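Local coordinates for putative Lipoprotein (Shewanella oneidensis, PDB 3U24) that is of unknown function, binds zinc and calcium ions, and is probably related to zinc metallopeptidases through its DUF885 family, at residues 24-32 and 90-101; 246-256 and 518-526. All coordinates share one frame; numbering follows the deposited sequence.

Contact 1: residues 24-32 and 90-101; sequences SFAQFSNAF and ETIDYHLIDNLL. With ZN (zinc ion), chain C.
F25 and E90 mark the nearest backbone approach of two helical segments, 25-32 and 90-101, whose axes come within 11.0 Å and run in broadly the same direction, 36° apart. Three phenylalanines about a turn apart, F25, F28 and F32, fill that spacing. The F25 ring extends with CG anti to the backbone N (chi1 -170°) and runs past the E90 side chain in the opposite sense, its CD2 3.7 Å from E90 CB, while D93 CB sits at the ring edge. F25 CE1 also meets Y94 CD2 at 3.8 Å, crossing it at about a right angle. Glutamate suits its place because its CB and CG pack beside F25 CD2 and its carboxylate stays among polar groups: a water donates to E90 OE2 and accepts from A26 N, and E90 OE1 takes T87 N. A second water joins S29 OG to D93 OD2, with D93 OD1 hydrogen-bonded to S426 OG. I97 lays a methyl over one face of F32, a CH-pi contact with CG2 4.0 Å from the ring centroid and 14° off its normal. L100 and L101 come to the F32 edge, with L101 CD2 3.8 Å from F32 CE1. S24 and Q27 close the helix start as a capping box, Q27 N reaching S24 OG at 3.0 Å and S24 N returning a bond to Q27 OE1. H95, clear of this interface, binds a zinc ion through NE2 at 2.0 Å. With helix 61-79 touching F28 and F32, this is the aromatic-filled helix-helix packing of a mainly helical fold, fastening the first helix to helix 88-111.

Contact 2: residues 246-256 and 518-526; sequences YEQKFAFDIQA and QVQLTSYYS. With ACY (acetic acid), chain Q.
This is a buried contact in which the last turns of helix 243-254 pack against a loop and the first turn of helix 523-542. V519 is the main wedge: its CG2 lies over one face of Y246, 3.9 Å from the ring centroid, and its CG1 meets I254 CG1 at 3.7 Å. The Y246 hydroxyl bonds to D479 OD2, the same oxygen that takes V519 N, which ties ring and loop to one carboxylate. T522 OG1 lies in plane at the F250 ring edge, 3.5 Å from F250 CE1, and adds a second donor to V519 O beside T522 N. The small side chains of S523 and S526 let I254 approach, its CD1 reaching S523 CB at 3.7 Å and its CG2 coming 3.3 Å from S526 OG. K249 passes across V519 at a slant, extended until its last torsion (chi4 -62°), which brings NZ 3.0 Å from Q518 O, 43° above the carbonyl plane, and 2.8 Å from D253 OD2 in a salt bridge. A methionine here would probably leave D253 without this salt-bridge mate and Q518 O without its lysine donor. Q518 NE2 donates to an acetic acid molecule, probably from the crystallisation liquor. The S523 side chain lies about 5 Å from that of E439, which binds zinc with H408 and H414, so the start of this helix lies beside a metal site consistent with the Peptidase_MA clan.

Overall arrangement
Contact 1 lies toward the periphery, about 23 Å from the centre of the chain, and contact 2 lies deeper, at about 12 Å; their centres are about 22 Å apart. Helix 88-111 bridges them directly: N99 ND2 lies 2.8 Å from F252 O, a probable hydrogen bond near the end of helix 243-254, and Q255 packs beside N99 and L96. Both segments of contact 1 come earlier in the chain than those of contact 2. Zinc occurs near both in different settings. The ion on H95 has one protein ligand within contact 1, whereas the ion held by H408, H414 and E439 lies about 9 Å from the S523 side chain of contact 2.

Contact 1: residues 24-32 and 90-101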
loop_
_atom_site.group_PDB
_atom_site.type_symbol
_atom_site.label_atom_id
_atom_site.label_comp_id
_atom_site.label_asym_id
_atom_site.label_seq_id
_atom_site.Cartn_x
_atom_site.Cartn_y
_atom_site.Cartn_z
ATOM N N SER A 24 -19.278 -7.038 26.458
ATOM C CA SER A 24 -19.878 -6.521 25.222
ATOM C C SER A 24 -18.919 -6.714 24.054
ATOM O O SER A 24 -17.725 -6.979 24.233
ATOM C CB SER A 24 -20.165 -5.032 25.342
ATOM O OG SER A 24 -18.970 -4.280 25.465
ATOM N N PHE A 25 -19.427 -6.543 22.847
ATOM C CA PHE A 25 -18.554 -6.615 21.707
ATOM C C PHE A 25 -17.482 -5.511 21.768
ATOM O O PHE A 25 -16.334 -5.753 21.416
ATOM C CB PHE A 25 -19.292 -6.536 20.385
ATOM C CG PHE A 25 -18.408 -6.854 19.228
ATOM C CD1 PHE A 25 -18.106 -8.152 18.928
ATOM C CD2 PHE A 25 -17.829 -5.849 18.506
ATOM C CE1 PHE A 25 -17.233 -8.458 17.902
ATOM C CE2 PHE A 25 -16.977 -6.125 17.470
ATOM C CZ PHE A 25 -16.675 -7.434 17.176
ATOM N N ALA A 26 -17.861 -4.325 22.215
ATOM C CA ALA A 26 -16.896 -3.226 22.347
ATOM C C ALA A 26 -15.804 -3.619 23.332
ATOM O O ALA A 26 -14.630 -3.368 23.074
ATOM C CB ALA A 26 -17.582 -1.923 22.781
ATOM N N GLN A 27 -16.173 -4.260 24.444
ATOM C CA GLN A 27 -15.179 -4.682 25.407
ATOM C C GLN A 27 -14.282 -5.731 24.789
ATOM O O GLN A 27 -13.096 -5.715 25.002
ATOM C CB GLN A 27 -15.814 -5.207 26.679
ATOM C CG GLN A 27 -16.430 -4.097 27.521
ATOM C CD GLN A 27 -17.280 -4.615 28.655
ATOM O OE1 GLN A 27 -18.184 -5.440 28.471
ATOM N NE2 GLN A 27 -17.004 -4.102 29.853
ATOM N N PHE A 28 -14.851 -6.624 24.001
ATOM C CA PHE A 28 -14.079 -7.656 23.393
ATOM C C PHE A 28 -13.062 -7.109 22.414
ATOM O O PHE A 28 -11.934 -7.517 22.475
ATOM C CB PHE A 28 -14.947 -8.643 22.682
ATOM C CG PHE A 28 -14.190 -9.461 21.714
ATOM C CD1 PHE A 28 -13.357 -10.485 22.161
ATOM C CD2 PHE A 28 -14.274 -9.204 20.372
ATOM C CE1 PHE A 28 -12.646 -11.236 21.265
ATOM C CE2 PHE A 28 -13.551 -9.956 19.477
ATOM C CZ PHE A 28 -12.740 -10.961 19.929
ATOM N N SER A 29 -13.486 -6.231 21.504
ATOM C CA SER A 29 -12.594 -5.524 20.563
ATOM C C SER A 29 -11.379 -4.921 21.239
ATOM O O SER A 29 -10.274 -5.109 20.775
ATOM C CB SER A 29 -13.292 -4.338 19.900
ATOM O OG SER A 29 -14.368 -4.736 19.123
ATOM N N ASN A 30 -11.586 -4.154 22.298
ATOM C CA ASN A 30 -10.460 -3.580 23.026
ATOM C C ASN A 30 -9.553 -4.667 23.697
ATOM O O ASN A 30 -8.314 -4.555 23.638
ATOM C CB ASN A 30 -10.904 -2.457 23.988
ATOM C CG ASN A 30 -11.228 -1.139 23.238
ATOM O OD1 ASN A 30 -10.538 -0.752 22.273
ATOM N ND2 ASN A 30 -12.302 -0.466 23.650
ATOM N N ALA A 31 -10.157 -5.726 24.249
ATOM C CA ALA A 31 -9.360 -6.815 24.819
ATOM C C ALA A 31 -8.602 -7.571 23.731
ATOM O O ALA A 31 -7.502 -8.040 23.954
ATOM C CB ALA A 31 -10.236 -7.774 25.608
ATOM N N PHE A 32 -9.184 -7.685 22.553
ATOM C CA PHE A 32 -8.518 -8.355 21.470
ATOM C C PHE A 32 -7.220 -7.618 21.073
ATOM O O PHE A 32 -6.168 -8.214 20.906
ATOM C CB PHE A 32 -9.442 -8.448 20.251
ATOM C CG PHE A 32 -8.743 -8.919 19.025
ATOM C CD1 PHE A 32 -8.467 -10.231 18.863
ATOM C CD2 PHE A 32 -8.316 -8.032 18.079
ATOM C CE1 PHE A 32 -7.793 -10.693 17.761
ATOM C CE2 PHE A 32 -7.639 -8.466 16.966
ATOM C CZ PHE A 32 -7.372 -9.805 16.819
ATOM N N GLU A 90 -19.679 -2.462 14.451
ATOM C CA GLU A 90 -19.250 -3.653 15.145
ATOM C C GLU A 90 -19.171 -4.838 14.180
ATOM O O GLU A 90 -18.258 -5.672 14.288
ATOM C CB GLU A 90 -20.178 -3.958 16.303
ATOM C CG GLU A 90 -20.040 -2.995 17.470
ATOM C CD GLU A 90 -21.122 -3.180 18.501
ATOM O OE1 GLU A 90 -22.140 -3.842 18.145
ATOM O OE2 GLU A 90 -20.974 -2.671 19.662
ATOM N N THR A 91 -20.086 -4.902 13.210
ATOM C CA THR A 91 -20.064 -6.038 12.297
ATOM C C THR A 91 -18.862 -5.927 11.356
ATOM O O THR A 91 -18.215 -6.909 11.033
ATOM C CB THR A 91 -21.421 -6.261 11.566
ATOM O OG1 THR A 91 -21.380 -7.549 10.931
ATOM C CG2 THR A 91 -21.685 -5.240 10.518
ATOM N N ILE A 92 -18.519 -4.712 10.979
ATOM C CA ILE A 92 -17.262 -4.477 10.223
ATOM C C ILE A 92 -16.041 -4.921 11.027
ATOM O O ILE A 92 -15.236 -5.722 10.537
ATOM C CB ILE A 92 -17.135 -3.027 9.745
ATOM C CG1 ILE A 92 -18.216 -2.766 8.666
ATOM C CG2 ILE A 92 -15.722 -2.774 9.206
ATOM C CD1 ILE A 92 -18.539 -1.297 8.466
ATOM N N ASP A 93 -15.945 -4.477 12.275
ATOM C CA ASP A 93 -14.867 -4.931 13.149
ATOM C C ASP A 93 -14.842 -6.464 13.326
ATOM O O ASP A 93 -13.759 -7.080 13.310
ATOM C CB ASP A 93 -14.922 -4.227 14.508
ATOM C CG ASP A 93 -14.646 -2.712 14.398
ATOM O OD1 ASP A 93 -14.309 -2.257 13.286
ATOM O OD2 ASP A 93 -14.779 -1.984 15.404
ATOM N N TYR A 94 -16.020 -7.066 13.478
ATOM C CA TYR A 94 -16.125 -8.500 13.649
ATOM C C TYR A 94 -15.455 -9.177 12.451
ATOM O O TYR A 94 -14.593 -10.033 12.627
ATOM C CB TYR A 94 -17.601 -8.946 13.762
ATOM C CG TYR A 94 -17.804 -10.429 13.942
ATOM C CD1 TYR A 94 -17.599 -11.311 12.904
ATOM C CD2 TYR A 94 -18.226 -10.952 15.161
ATOM C CE1 TYR A 94 -17.780 -12.672 13.076
ATOM C CE2 TYR A 94 -18.439 -12.305 15.321
ATOM C CZ TYR A 94 -18.195 -13.159 14.273
ATOM O OH TYR A 94 -18.388 -14.516 14.423
ATOM N N HIS A 95 -15.849 -8.772 11.243
ATOM C CA HIS A 95 -15.335 -9.401 10.051
ATOM C C HIS A 95 -13.853 -9.146 9.798
ATOM O O HIS A 95 -13.114 -10.052 9.379
ATOM C CB HIS A 95 -16.207 -9.055 8.848
ATOM C CG HIS A 95 -17.515 -9.744 8.875
ATOM N ND1 HIS A 95 -18.585 -9.277 9.606
ATOM C CD2 HIS A 95 -17.913 -10.937 8.314
ATOM C CE1 HIS A 95 -19.616 -10.120 9.457
ATOM N NE2 HIS A 95 -19.215 -11.125 8.648
ATOM N N LEU A 96 -13.400 -7.932 10.050
ATOM C CA LEU A 96 -12.002 -7.620 9.933
ATOM C C LEU A 96 -11.181 -8.467 10.910
ATOM O O LEU A 96 -10.158 -8.999 10.520
ATOM C CB LEU A 96 -11.773 -6.145 10.180
ATOM C CG LEU A 96 -12.270 -5.167 9.107
ATOM C CD1 LEU A 96 -11.946 -3.741 9.622
ATOM C CD2 LEU A 96 -11.686 -5.433 7.701
ATOM N N ILE A 97 -11.639 -8.626 12.150
ATOM C CA ILE A 97 -10.963 -9.483 13.087
ATOM C C ILE A 97 -10.956 -10.956 12.638
ATOM O O ILE A 97 -9.901 -11.620 12.640
ATOM C CB ILE A 97 -11.545 -9.336 14.520
ATOM C CG1 ILE A 97 -11.169 -7.959 15.106
ATOM C CG2 ILE A 97 -11.044 -10.438 15.421
ATOM C CD1 ILE A 97 -11.966 -7.584 16.359
ATOM N N ASP A 98 -12.114 -11.479 12.240
ATOM C CA ASP A 98 -12.206 -12.866 11.802
ATOM C C ASP A 98 -11.225 -13.176 10.645
ATOM O O ASP A 98 -10.462 -14.148 10.687
ATOM C CB ASP A 98 -13.615 -13.148 11.351
ATOM C CG ASP A 98 -13.946 -14.617 11.320
ATOM O OD1 ASP A 98 -13.393 -15.406 12.098
ATOM O OD2 ASP A 98 -14.808 -14.986 10.530
ATOM N N ASN A 99 -11.264 -12.334 9.625
ATOM C CA ASN A 99 -10.389 -12.440 8.499
ATOM C C ASN A 99 -8.893 -12.302 8.870
ATOM O O ASN A 99 -8.071 -13.051 8.375
ATOM C CB ASN A 99 -10.734 -11.369 7.443
ATOM C CG ASN A 99 -9.950 -11.571 6.162
ATOM O OD1 ASN A 99 -10.139 -12.564 5.483
ATOM N ND2 ASN A 99 -9.038 -10.667 5.864
ATOM N N LEU A 100 -8.543 -11.329 9.708
ATOM C CA LEU A 100 -7.171 -11.209 10.160
ATOM C C LEU A 100 -6.725 -12.512 10.855
ATOM O O LEU A 100 -5.634 -13.044 10.577
ATOM C CB LEU A 100 -7.021 -10.031 11.121
ATOM C CG LEU A 100 -5.653 -9.848 11.776
ATOM C CD1 LEU A 100 -4.672 -9.361 10.718
ATOM C CD2 LEU A 100 -5.804 -8.890 12.952
ATOM N N LEU A 101 -7.568 -13.031 11.741
ATOM C CA LEU A 101 -7.251 -14.276 12.424
ATOM C C LEU A 101 -7.052 -15.442 11.427
ATOM O O LEU A 101 -6.055 -16.178 11.504
ATOM C CB LEU A 101 -8.286 -14.608 13.535
ATOM C CG LEU A 101 -8.316 -13.676 14.776
ATOM C CD1 LEU A 101 -9.485 -13.993 15.726
ATOM C CD2 LEU A 101 -6.988 -13.679 15.530
HETATM ZN ZN ZN C . -20.325 -12.713 8.216
HETATM O O HOH W 1 -20.815 -3.654 22.134
HETATM O O HOH W 2 -15.759 -3.000 17.762
HETATM O O HOH W 3 -22.791 -12.258 8.593
#

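Contact 2: residues 246-256 and 518-526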
loop_
_atom_site.group_PDB
_atom_site.type_symbol
_atom_site.label_atom_id
_atom_site.label_comp_id
_atom_site.label_asym_id
_atom_site.label_seq_id
_atom_site.Cartn_x
_atom_site.Cartn_y
_atom_site.Cartn_z
ATOM N N TYR A 246 -2.472 -18.102 -4.524
ATOM C CA TYR A 246 -2.730 -16.756 -4.994
ATOM C C TYR A 246 -4.174 -16.413 -4.701
ATOM O O TYR A 246 -4.447 -15.378 -4.106
ATOM C CB TYR A 246 -2.407 -16.602 -6.475
ATOM C CG TYR A 246 -2.405 -15.165 -6.948
ATOM C CD1 TYR A 246 -3.581 -14.564 -7.353
ATOM C CD2 TYR A 246 -1.240 -14.433 -7.011
ATOM C CE1 TYR A 246 -3.625 -13.266 -7.799
ATOM C CE2 TYR A 246 -1.249 -13.129 -7.444
ATOM C CZ TYR A 246 -2.470 -12.546 -7.847
ATOM O OH TYR A 246 -2.546 -11.249 -8.304
ATOM N N GLU A 247 -5.087 -17.301 -5.053
ATOM C CA GLU A 247 -6.488 -17.106 -4.729
ATOM C C GLU A 247 -6.745 -16.976 -3.225
ATOM O O GLU A 247 -7.541 -16.125 -2.808
ATOM C CB GLU A 247 -7.329 -18.239 -5.276
ATOM C CG GLU A 247 -7.424 -18.280 -6.809
ATOM C CD GLU A 247 -8.327 -17.191 -7.383
ATOM O OE1 GLU A 247 -8.901 -16.368 -6.609
ATOM O OE2 GLU A 247 -8.449 -17.121 -8.625
ATOM N N GLN A 248 -6.093 -17.805 -2.404
ATOM C CA GLN A 248 -6.307 -17.726 -0.963
ATOM C C GLN A 248 -5.757 -16.372 -0.495
ATOM O O GLN A 248 -6.433 -15.668 0.276
ATOM C CB GLN A 248 -5.681 -18.916 -0.174
ATOM C CG GLN A 248 -6.352 -20.272 -0.397
ATOM C CD GLN A 248 -5.575 -21.567 0.060
ATOM O OE1 GLN A 248 -4.351 -21.591 0.240
ATOM N NE2 GLN A 248 -6.322 -22.665 0.187
ATOM N N LYS A 249 -4.562 -15.975 -0.954
ATOM C CA LYS A 249 -3.987 -14.691 -0.516
ATOM C C LYS A 249 -4.859 -13.503 -0.948
ATOM O O LYS A 249 -5.043 -12.552 -0.198
ATOM C CB LYS A 249 -2.557 -14.500 -1.031
ATOM C CG LYS A 249 -1.810 -13.298 -0.437
ATOM C CD LYS A 249 -0.299 -13.389 -0.752
ATOM C CE LYS A 249 0.596 -12.454 0.064
ATOM N NZ LYS A 249 0.298 -11.034 -0.151
ATOM N N PHE A 250 -5.343 -13.578 -2.175
ATOM C CA PHE A 250 -6.222 -12.577 -2.743
ATOM C C PHE A 250 -7.470 -12.491 -1.887
ATOM O O PHE A 250 -7.828 -11.396 -1.507
ATOM C CB PHE A 250 -6.533 -12.925 -4.198
ATOM C CG PHE A 250 -7.427 -11.951 -4.909
ATOM C CD1 PHE A 250 -6.912 -10.835 -5.511
ATOM C CD2 PHE A 250 -8.798 -12.198 -5.025
ATOM C CE1 PHE A 250 -7.749 -9.942 -6.191
ATOM C CE2 PHE A 250 -9.630 -11.317 -5.695
ATOM C CZ PHE A 250 -9.113 -10.172 -6.250
ATOM N N ALA A 251 -8.075 -13.610 -1.496
ATOM C CA ALA A 251 -9.272 -13.533 -0.625
ATOM C C ALA A 251 -8.956 -12.865 0.720
ATOM O O ALA A 251 -9.715 -12.003 1.145
ATOM C CB ALA A 251 -9.917 -14.891 -0.421
ATOM N N PHE A 252 -7.822 -13.197 1.362
ATOM C CA PHE A 252 -7.504 -12.641 2.679
ATOM C C PHE A 252 -7.089 -11.162 2.628
ATOM O O PHE A 252 -7.533 -10.367 3.470
ATOM C CB PHE A 252 -6.371 -13.416 3.406
ATOM C CG PHE A 252 -6.774 -14.758 3.935
ATOM C CD1 PHE A 252 -7.913 -14.901 4.730
ATOM C CD2 PHE A 252 -6.000 -15.875 3.680
ATOM C CE1 PHE A 252 -8.278 -16.123 5.228
ATOM C CE2 PHE A 252 -6.355 -17.119 4.177
ATOM C CZ PHE A 252 -7.509 -17.242 4.944
ATOM N N ASP A 253 -6.272 -10.787 1.646
ATOM C CA ASP A 253 -5.742 -9.430 1.560
ATOM C C ASP A 253 -6.774 -8.450 1.002
ATOM O O ASP A 253 -6.914 -7.344 1.521
ATOM C CB ASP A 253 -4.505 -9.380 0.636
ATOM C CG ASP A 253 -3.276 -10.072 1.222
ATOM O OD1 ASP A 253 -3.330 -10.517 2.394
ATOM O OD2 ASP A 253 -2.225 -10.137 0.507
ATOM N N ILE A 254 -7.463 -8.821 -0.088
ATOM C CA ILE A 254 -8.336 -7.883 -0.815
ATOM C C ILE A 254 -9.787 -7.974 -0.329
ATOM O O ILE A 254 -10.478 -6.984 -0.205
ATOM C CB ILE A 254 -8.279 -8.213 -2.301
ATOM C CG1 ILE A 254 -6.827 -8.142 -2.817
ATOM C CG2 ILE A 254 -9.162 -7.294 -3.131
ATOM C CD1 ILE A 254 -6.124 -6.791 -2.700
ATOM N N GLN A 255 -10.225 -9.182 -0.014
ATOM C CA GLN A 255 -11.568 -9.439 0.435
ATOM C C GLN A 255 -12.575 -8.962 -0.577
ATOM O O GLN A 255 -13.615 -8.419 -0.238
ATOM C CB GLN A 255 -11.827 -8.844 1.832
ATOM C CG GLN A 255 -10.979 -9.427 2.936
ATOM C CD GLN A 255 -11.386 -8.930 4.311
ATOM O OE1 GLN A 255 -10.722 -8.038 4.885
ATOM N NE2 GLN A 255 -12.431 -9.498 4.853
ATOM N N ALA A 256 -12.261 -9.198 -1.828
ATOM C CA ALA A 256 -13.143 -8.884 -2.944
ATOM C C ALA A 256 -14.310 -9.856 -2.950
ATOM O O ALA A 256 -14.259 -10.979 -2.382
ATOM C CB ALA A 256 -12.395 -9.022 -4.265
ATOM N N GLN A 518 3.143 -10.293 -3.904
ATOM C CA GLN A 518 2.016 -10.940 -4.554
ATOM C C GLN A 518 0.729 -10.253 -4.076
ATOM O O GLN A 518 0.672 -9.806 -2.902
ATOM C CB GLN A 518 1.962 -12.419 -4.166
ATOM C CG GLN A 518 3.309 -13.111 -4.180
ATOM C CD GLN A 518 4.040 -12.915 -2.885
ATOM O OE1 GLN A 518 3.418 -12.781 -1.859
ATOM N NE2 GLN A 518 5.353 -12.873 -2.933
ATOM N N VAL A 519 -0.247 -10.133 -4.994
ATOM C CA VAL A 519 -1.611 -9.669 -4.712
ATOM C C VAL A 519 -1.732 -8.152 -4.517
ATOM O O VAL A 519 -2.642 -7.505 -5.065
ATOM C CB VAL A 519 -2.238 -10.488 -3.551
ATOM C CG1 VAL A 519 -3.525 -9.880 -3.083
ATOM C CG2 VAL A 519 -2.494 -11.922 -4.017
ATOM N N GLN A 520 -0.807 -7.541 -3.793
ATOM C CA GLN A 520 -0.920 -6.098 -3.506
ATOM C C GLN A 520 -1.150 -5.252 -4.775
ATOM O O GLN A 520 -1.901 -4.271 -4.760
ATOM C CB GLN A 520 0.284 -5.624 -2.666
ATOM C CG GLN A 520 0.188 -4.183 -2.138
ATOM C CD GLN A 520 0.379 -3.133 -3.239
ATOM O OE1 GLN A 520 1.093 -3.367 -4.215
ATOM N NE2 GLN A 520 -0.317 -1.993 -3.104
ATOM N N LEU A 521 -0.543 -5.664 -5.882
ATOM C CA LEU A 521 -0.631 -4.915 -7.162
ATOM C C LEU A 521 -2.031 -4.929 -7.732
ATOM O O LEU A 521 -2.375 -4.006 -8.452
ATOM C CB LEU A 521 0.362 -5.428 -8.216
ATOM C CG LEU A 521 1.726 -4.740 -8.126
ATOM C CD1 LEU A 521 2.767 -5.527 -8.928
ATOM C CD2 LEU A 521 1.626 -3.290 -8.599
ATOM N N THR A 522 -2.832 -5.947 -7.428
ATOM C CA THR A 522 -4.232 -5.972 -7.886
ATOM C C THR A 522 -5.185 -5.036 -7.098
ATOM O O THR A 522 -6.315 -4.803 -7.516
ATOM C CB THR A 522 -4.838 -7.398 -7.826
ATOM O OG1 THR A 522 -5.042 -7.759 -6.455
ATOM C CG2 THR A 522 -3.912 -8.434 -8.496
ATOM N N SER A 523 -4.728 -4.458 -5.982
ATOM C CA SER A 523 -5.631 -3.817 -5.041
ATOM C C SER A 523 -6.332 -2.626 -5.675
ATOM O O SER A 523 -7.543 -2.391 -5.449
ATOM C CB SER A 523 -4.910 -3.451 -3.721
ATOM O OG SER A 523 -3.851 -2.530 -3.890
ATOM N N TYR A 524 -5.593 -1.913 -6.515
ATOM C CA TYR A 524 -6.094 -0.681 -7.125
ATOM C C TYR A 524 -7.281 -0.966 -8.017
ATOM O O TYR A 524 -8.351 -0.338 -7.876
ATOM C CB TYR A 524 -5.010 0.027 -7.914
ATOM C CG TYR A 524 -3.731 0.148 -7.143
ATOM C CD1 TYR A 524 -2.786 -0.889 -7.176
ATOM C CD2 TYR A 524 -3.452 1.278 -6.387
ATOM C CE1 TYR A 524 -1.621 -0.810 -6.463
ATOM C CE2 TYR A 524 -2.278 1.369 -5.654
ATOM C CZ TYR A 524 -1.373 0.338 -5.703
ATOM O OH TYR A 524 -0.208 0.374 -5.006
ATOM N N TYR A 525 -7.118 -1.922 -8.920
ATOM C CA TYR A 525 -8.161 -2.209 -9.884
ATOM C C TYR A 525 -9.342 -2.937 -9.222
ATOM O O TYR A 525 -10.486 -2.730 -9.582
ATOM C CB TYR A 525 -7.603 -3.063 -11.007
ATOM C CG TYR A 525 -8.590 -3.406 -12.068
ATOM C CD1 TYR A 525 -9.135 -2.432 -12.879
ATOM C CD2 TYR A 525 -8.954 -4.719 -12.285
ATOM C CE1 TYR A 525 -10.053 -2.747 -13.859
ATOM C CE2 TYR A 525 -9.836 -5.062 -13.286
ATOM C CZ TYR A 525 -10.367 -4.070 -14.072
ATOM O OH TYR A 525 -11.285 -4.435 -15.009
ATOM N N SER A 526 -9.030 -3.838 -8.301
ATOM C CA SER A 526 -10.061 -4.601 -7.634
ATOM C C SER A 526 -11.058 -3.698 -6.906
ATOM O O SER A 526 -12.252 -3.791 -7.139
ATOM C CB SER A 526 -9.434 -5.570 -6.674
ATOM O OG SER A 526 -10.460 -6.194 -5.942
HETATM C C ACY Q . 5.970 -12.272 0.577
HETATM O O ACY Q . 6.817 -11.893 -0.275
HETATM O OXT ACY Q . 4.718 -12.127 0.429
HETATM C CH3 ACY Q . 6.463 -12.870 1.852
#